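Local structure of putative S41 protease (Bacteroides fragilis NCTC 9343, 3K50) at residues 170-182 and 189-201. The protein is probably a serine peptidase of family S41 that cleaves polypeptides, carrying a PDZ domain beside its ClpP/crotonase-like peptidase fold. Residues are numbered along the deposited sequence; the frame is centred on the assembly and turned at random. Where two conformers were deposited one is given.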
loop_
_atom_site.group_PDB
_atom_site.type_symbol
_atom_site.label_atom_id
_atom_site.label_comp_id
_atom_site.label_asym_id
_atom_site.label_seq_id
_atom_site.Cartn_x
_atom_site.Cartn_y
_atom_site.Cartn_z
ATOM N N SER A 170 18.294 7.195 -6.721
ATOM C CA SER A 170 17.467 7.229 -5.519
ATOM C C SER A 170 16.174 7.971 -5.859
ATOM O O SER A 170 16.235 9.127 -6.276
ATOM C CB SER A 170 18.224 7.935 -4.377
ATOM O OG SER A 170 17.414 7.949 -3.200
ATOM N N LEU A 171 15.023 7.329 -5.685
ATOM C CA LEU A 171 13.728 7.916 -6.094
ATOM C C LEU A 171 12.753 8.127 -4.952
ATOM O O LEU A 171 12.762 7.413 -3.945
ATOM C CB LEU A 171 13.019 6.986 -7.084
ATOM C CG LEU A 171 13.784 6.613 -8.355
ATOM C CD1 LEU A 171 13.091 5.443 -9.050
ATOM C CD2 LEU A 171 13.998 7.808 -9.283
ATOM N N VAL A 172 11.884 9.098 -5.137
ATOM C CA VAL A 172 10.842 9.365 -4.187
ATOM C C VAL A 172 9.522 9.182 -4.926
ATOM O O VAL A 172 9.276 9.844 -5.943
ATOM C CB VAL A 172 10.945 10.765 -3.639
ATOM C CG1 VAL A 172 9.628 11.151 -2.914
ATOM C CG2 VAL A 172 12.123 10.828 -2.693
ATOM N N ASP A 173 8.707 8.258 -4.449
ATOM C CA ASP A 173 7.431 7.963 -5.094
ATOM C C ASP A 173 6.285 8.683 -4.370
ATOM O O ASP A 173 6.127 8.541 -3.166
ATOM C CB ASP A 173 7.165 6.444 -5.130
ATOM C CG ASP A 173 5.926 6.084 -5.968
ATOM O OD1 ASP A 173 5.706 6.752 -6.986
ATOM O OD2 ASP A 173 5.160 5.165 -5.624
ATOM N N LYS A 174 5.486 9.428 -5.120
ATOM C CA LYS A 174 4.346 10.207 -4.586
ATOM C C LYS A 174 3.057 9.361 -4.382
ATOM O O LYS A 174 2.679 8.559 -5.233
ATOM C CB LYS A 174 4.110 11.412 -5.506
ATOM C CG LYS A 174 5.308 12.420 -5.425
ATOM C CD LYS A 174 5.167 13.685 -6.330
ATOM N N PRO A 175 2.378 9.508 -3.230
ATOM C CA PRO A 175 1.182 8.675 -3.037
ATOM C C PRO A 175 0.021 8.813 -4.040
ATOM O O PRO A 175 -0.618 7.790 -4.346
ATOM C CB PRO A 175 0.674 9.094 -1.650
ATOM C CG PRO A 175 1.814 9.768 -1.005
ATOM C CD PRO A 175 2.652 10.351 -2.068
ATOM N N VAL A 176 -0.262 10.027 -4.516
ATOM C CA VAL A 176 -1.331 10.241 -5.496
ATOM C C VAL A 176 -0.764 9.796 -6.832
ATOM O O VAL A 176 -0.142 10.583 -7.575
ATOM C CB VAL A 176 -1.794 11.673 -5.556
ATOM C CG1 VAL A 176 -2.807 11.853 -6.680
ATOM C CG2 VAL A 176 -2.402 12.097 -4.216
ATOM N N HIS A 177 -0.942 8.517 -7.110
ATOM C CA HIS A 177 -0.309 7.878 -8.303
ATOM C C HIS A 177 -1.031 8.048 -9.595
ATOM O O HIS A 177 -0.415 8.248 -10.644
ATOM C CB HIS A 177 -0.126 6.391 -8.021
ATOM C CG HIS A 177 0.613 5.663 -9.092
ATOM N ND1 HIS A 177 1.927 5.935 -9.401
ATOM C CD2 HIS A 177 0.208 4.689 -9.940
ATOM C CE1 HIS A 177 2.301 5.134 -10.388
ATOM N NE2 HIS A 177 1.275 4.371 -10.732
ATOM N N ARG A 178 -2.345 7.990 -9.552
ATOM C CA ARG A 178 -3.123 8.211 -10.762
ATOM C C ARG A 178 -4.535 8.712 -10.370
ATOM O O ARG A 178 -5.105 8.264 -9.354
ATOM C CB ARG A 178 -3.219 6.913 -11.581
ATOM C CG ARG A 178 -3.119 7.073 -13.137
ATOM C CD ARG A 178 -1.704 7.493 -13.597
ATOM N NE ARG A 178 -0.754 6.450 -14.073
ATOM C CZ ARG A 178 0.592 6.511 -13.969
ATOM N NH1 ARG A 178 1.224 7.432 -13.219
ATOM N NH2 ARG A 178 1.322 5.547 -14.515
ATOM N N PHE A 179 -5.053 9.574 -11.249
ATOM C CA PHE A 179 -6.327 10.293 -11.150
ATOM C C PHE A 179 -7.129 10.209 -12.426
ATOM O O PHE A 179 -6.569 10.325 -13.530
ATOM C CB PHE A 179 -6.023 11.783 -10.961
ATOM C CG PHE A 179 -7.232 12.701 -11.030
ATOM C CD1 PHE A 179 -7.699 13.208 -12.250
ATOM C CD2 PHE A 179 -7.863 13.114 -9.853
ATOM C CE1 PHE A 179 -8.812 14.100 -12.311
ATOM C CE2 PHE A 179 -8.950 13.995 -9.898
ATOM C CZ PHE A 179 -9.427 14.484 -11.154
ATOM N N GLU A 180 -8.437 10.031 -12.306
ATOM C CA GLU A 180 -9.259 10.160 -13.494
ATOM C C GLU A 180 -10.705 10.350 -13.145
ATOM O O GLU A 180 -11.151 9.860 -12.094
ATOM C CB GLU A 180 -9.243 8.856 -14.291
ATOM C CG GLU A 180 -8.238 8.801 -15.359
ATOM C CD GLU A 180 -8.624 7.803 -16.313
ATOM O OE1 GLU A 180 -8.945 6.682 -15.848
ATOM O OE2 GLU A 180 -8.658 8.158 -17.504
ATOM N N ILE A 181 -11.431 11.040 -14.041
ATOM C CA ILE A 181 -12.896 11.091 -13.982
ATOM C C ILE A 181 -13.386 10.309 -15.204
ATOM O O ILE A 181 -13.040 10.636 -16.347
ATOM C CB ILE A 181 -13.470 12.501 -13.975
ATOM C CG1 ILE A 181 -13.014 13.218 -12.697
ATOM C CG2 ILE A 181 -15.018 12.436 -14.042
ATOM C CD1 ILE A 181 -13.214 14.718 -12.733
ATOM N N ILE A 182 -14.177 9.277 -14.948
ATOM C CA ILE A 182 -14.689 8.394 -15.975
ATOM C C ILE A 182 -16.182 8.530 -16.120
ATOM O O ILE A 182 -16.943 8.265 -15.159
ATOM C CB ILE A 182 -14.367 6.937 -15.557
ATOM C CG1 ILE A 182 -12.844 6.806 -15.276
ATOM C CG2 ILE A 182 -14.910 5.889 -16.569
ATOM C CD1 ILE A 182 -12.464 5.537 -14.475
ATOM N N VAL A 189 -17.615 8.931 -12.505
ATOM C CA VAL A 189 -16.807 8.105 -11.630
ATOM C C VAL A 189 -15.417 8.651 -11.374
ATOM O O VAL A 189 -14.591 8.823 -12.297
ATOM C CB VAL A 189 -16.704 6.656 -12.170
ATOM C CG1 VAL A 189 -16.076 5.741 -11.064
ATOM C CG2 VAL A 189 -18.061 6.109 -12.573
ATOM N N GLY A 190 -15.164 8.942 -10.095
ATOM C CA GLY A 190 -13.835 9.362 -9.682
ATOM C C GLY A 190 -12.969 8.120 -9.486
ATOM O O GLY A 190 -13.397 7.187 -8.825
ATOM N N TYR A 191 -11.766 8.105 -10.057
ATOM C CA TYR A 191 -10.844 6.976 -9.871
ATOM C C TYR A 191 -9.554 7.530 -9.241
ATOM O O TYR A 191 -8.941 8.473 -9.765
ATOM C CB TYR A 191 -10.515 6.260 -11.201
ATOM C CG TYR A 191 -9.373 5.266 -11.060
ATOM C CD1 TYR A 191 -9.587 4.035 -10.451
ATOM C CD2 TYR A 191 -8.108 5.556 -11.514
ATOM C CE1 TYR A 191 -8.582 3.110 -10.302
ATOM C CE2 TYR A 191 -7.055 4.638 -11.340
ATOM C CZ TYR A 191 -7.307 3.434 -10.752
ATOM O OH TYR A 191 -6.324 2.542 -10.554
ATOM N N LEU A 192 -9.166 6.958 -8.126
ATOM C CA LEU A 192 -7.934 7.336 -7.477
ATOM C C LEU A 192 -7.081 6.143 -7.092
ATOM O O LEU A 192 -7.493 5.320 -6.294
ATOM C CB LEU A 192 -8.237 8.144 -6.206
ATOM C CG LEU A 192 -7.092 8.649 -5.314
ATOM C CD1 LEU A 192 -6.308 9.748 -6.032
ATOM C CD2 LEU A 192 -7.629 9.171 -4.031
HETATM N N MSE A 193 -5.867 6.118 -7.635
HETATM C CA MSE A 193 -4.829 5.159 -7.265
HETATM C C MSE A 193 -3.931 5.869 -6.215
HETATM O O MSE A 193 -3.094 6.682 -6.573
HETATM C CB MSE A 193 -4.067 4.694 -8.500
HETATM C CG MSE A 193 -3.340 3.420 -8.324
HETATM SE SE MSE A 193 -1.982 3.243 -6.910
HETATM C CE MSE A 193 -1.702 1.315 -7.155
ATOM N N TYR A 194 -4.185 5.573 -4.925
ATOM C CA TYR A 194 -3.528 6.214 -3.774
ATOM C C TYR A 194 -2.669 5.163 -3.124
ATOM O O TYR A 194 -3.189 4.205 -2.553
ATOM C CB TYR A 194 -4.570 6.719 -2.776
ATOM C CG TYR A 194 -4.006 7.462 -1.561
ATOM C CD1 TYR A 194 -3.420 8.678 -1.700
ATOM C CD2 TYR A 194 -4.171 6.965 -0.274
ATOM C CE1 TYR A 194 -2.934 9.409 -0.561
ATOM C CE2 TYR A 194 -3.708 7.659 0.860
ATOM C CZ TYR A 194 -3.106 8.873 0.711
ATOM O OH TYR A 194 -2.662 9.564 1.811
ATOM N N ASN A 195 -1.356 5.332 -3.184
ATOM C CA ASN A 195 -0.474 4.183 -2.863
ATOM C C ASN A 195 0.199 4.144 -1.506
ATOM O O ASN A 195 0.809 3.155 -1.187
ATOM C CB ASN A 195 0.595 4.043 -3.973
ATOM C CG ASN A 195 1.042 2.594 -4.187
ATOM O OD1 ASN A 195 0.224 1.700 -4.223
ATOM N ND2 ASN A 195 2.338 2.375 -4.279
ATOM N N GLU A 196 0.071 5.203 -0.712
ATOM C CA GLU A 196 0.735 5.258 0.562
ATOM C C GLU A 196 0.121 6.357 1.394
ATOM O O GLU A 196 -0.115 7.445 0.894
ATOM C CB GLU A 196 2.240 5.544 0.364
ATOM C CG GLU A 196 3.007 5.373 1.579
ATOM C CD GLU A 196 4.468 5.785 1.456
ATOM O OE1 GLU A 196 4.878 6.376 0.436
ATOM O OE2 GLU A 196 5.198 5.517 2.428
ATOM N N PHE A 197 -0.193 6.047 2.658
ATOM C CA PHE A 197 -0.713 7.057 3.574
ATOM C C PHE A 197 0.481 7.835 4.151
ATOM O O PHE A 197 0.954 7.579 5.272
ATOM C CB PHE A 197 -1.572 6.401 4.674
ATOM C CG PHE A 197 -2.873 5.822 4.152
ATOM C CD1 PHE A 197 -2.889 4.634 3.498
ATOM C CD2 PHE A 197 -4.068 6.493 4.326
ATOM C CE1 PHE A 197 -4.073 4.120 2.990
ATOM C CE2 PHE A 197 -5.251 5.987 3.824
ATOM C CZ PHE A 197 -5.246 4.799 3.141
ATOM N N LYS A 198 0.917 8.831 3.407
ATOM C CA LYS A 198 2.072 9.633 3.772
ATOM C C LYS A 198 1.738 11.095 3.476
ATOM O O LYS A 198 1.297 11.402 2.387
ATOM C CB LYS A 198 3.272 9.132 2.956
ATOM C CG LYS A 198 4.613 9.620 3.502
ATOM C CD LYS A 198 5.736 9.067 2.696
ATOM C CE LYS A 198 7.073 9.569 3.151
ATOM N NZ LYS A 198 8.104 8.973 2.257
ATOM N N ALA A 199 1.969 11.974 4.440
ATOM C CA ALA A 199 1.519 13.335 4.387
ATOM C C ALA A 199 2.388 14.199 3.504
ATOM O O ALA A 199 1.866 15.063 2.834
ATOM C CB ALA A 199 1.392 13.916 5.836
ATOM N N GLY A 200 3.700 13.932 3.471
ATOM C CA GLY A 200 4.638 14.703 2.671
ATOM C C GLY A 200 6.023 14.045 2.651
ATOM O O GLY A 200 6.235 13.015 3.337
ATOM N N PRO A 201 6.956 14.598 1.828
ATOM C CA PRO A 201 8.308 14.021 1.700
ATOM C C PRO A 201 9.157 14.156 2.971
ATOM O O PRO A 201 9.918 13.261 3.258
ATOM C CB PRO A 201 8.932 14.781 0.517
ATOM C CG PRO A 201 8.156 16.068 0.422
ATOM C CD PRO A 201 6.751 15.739 0.910
HETATM O O HOH W 1 4.175 4.781 -3.257
HETATM O O HOH W 2 4.181 6.983 -1.886
#
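A chi1 of -175° swings the H177 imidazole away from its own backbone N, and M193, deposited as selenomethionine, bends at chi2 (-58°), so that the two side chains run side by side and SE lies 3.8 Å from CB of H177, oblique to the ring. The long, unbranched chain of methionine can bend to lie along it. A classic beta bulge sets up the pairing: H177 and R178 both face M193, whose carbonyl O takes a 2.9 Å bond from H177 N and a weak one from R178 N. Beyond it the antiparallel hairpin is regular as far as I182 and V189, which bond both ways, I182 N to V189 O at 2.7 Å; their branched side chains meet, CB to CB, 4.1 Å apart. G190, lacking a side chain, lies opposite I181. Before the bulge, compact P175 presses CB against CE1 of Y194 (3.8 Å), while its O accepts N195 N at 2.8 Å. Two waters span the wider gap beyond: one bridges D173 OD2, also bonded by Y96 OH, and N195 ND2, the other D173 O and E196 OE1. Strand 176-184 is one edge of the chain's six-stranded mixed sheet; 187-194 pairs on its other side with parallel strand 226-230, where Y191 OH bonds D230. Helix 388-398 covers I182, V189 and Y191, whereas P175 touches Y208 of helix 207-221.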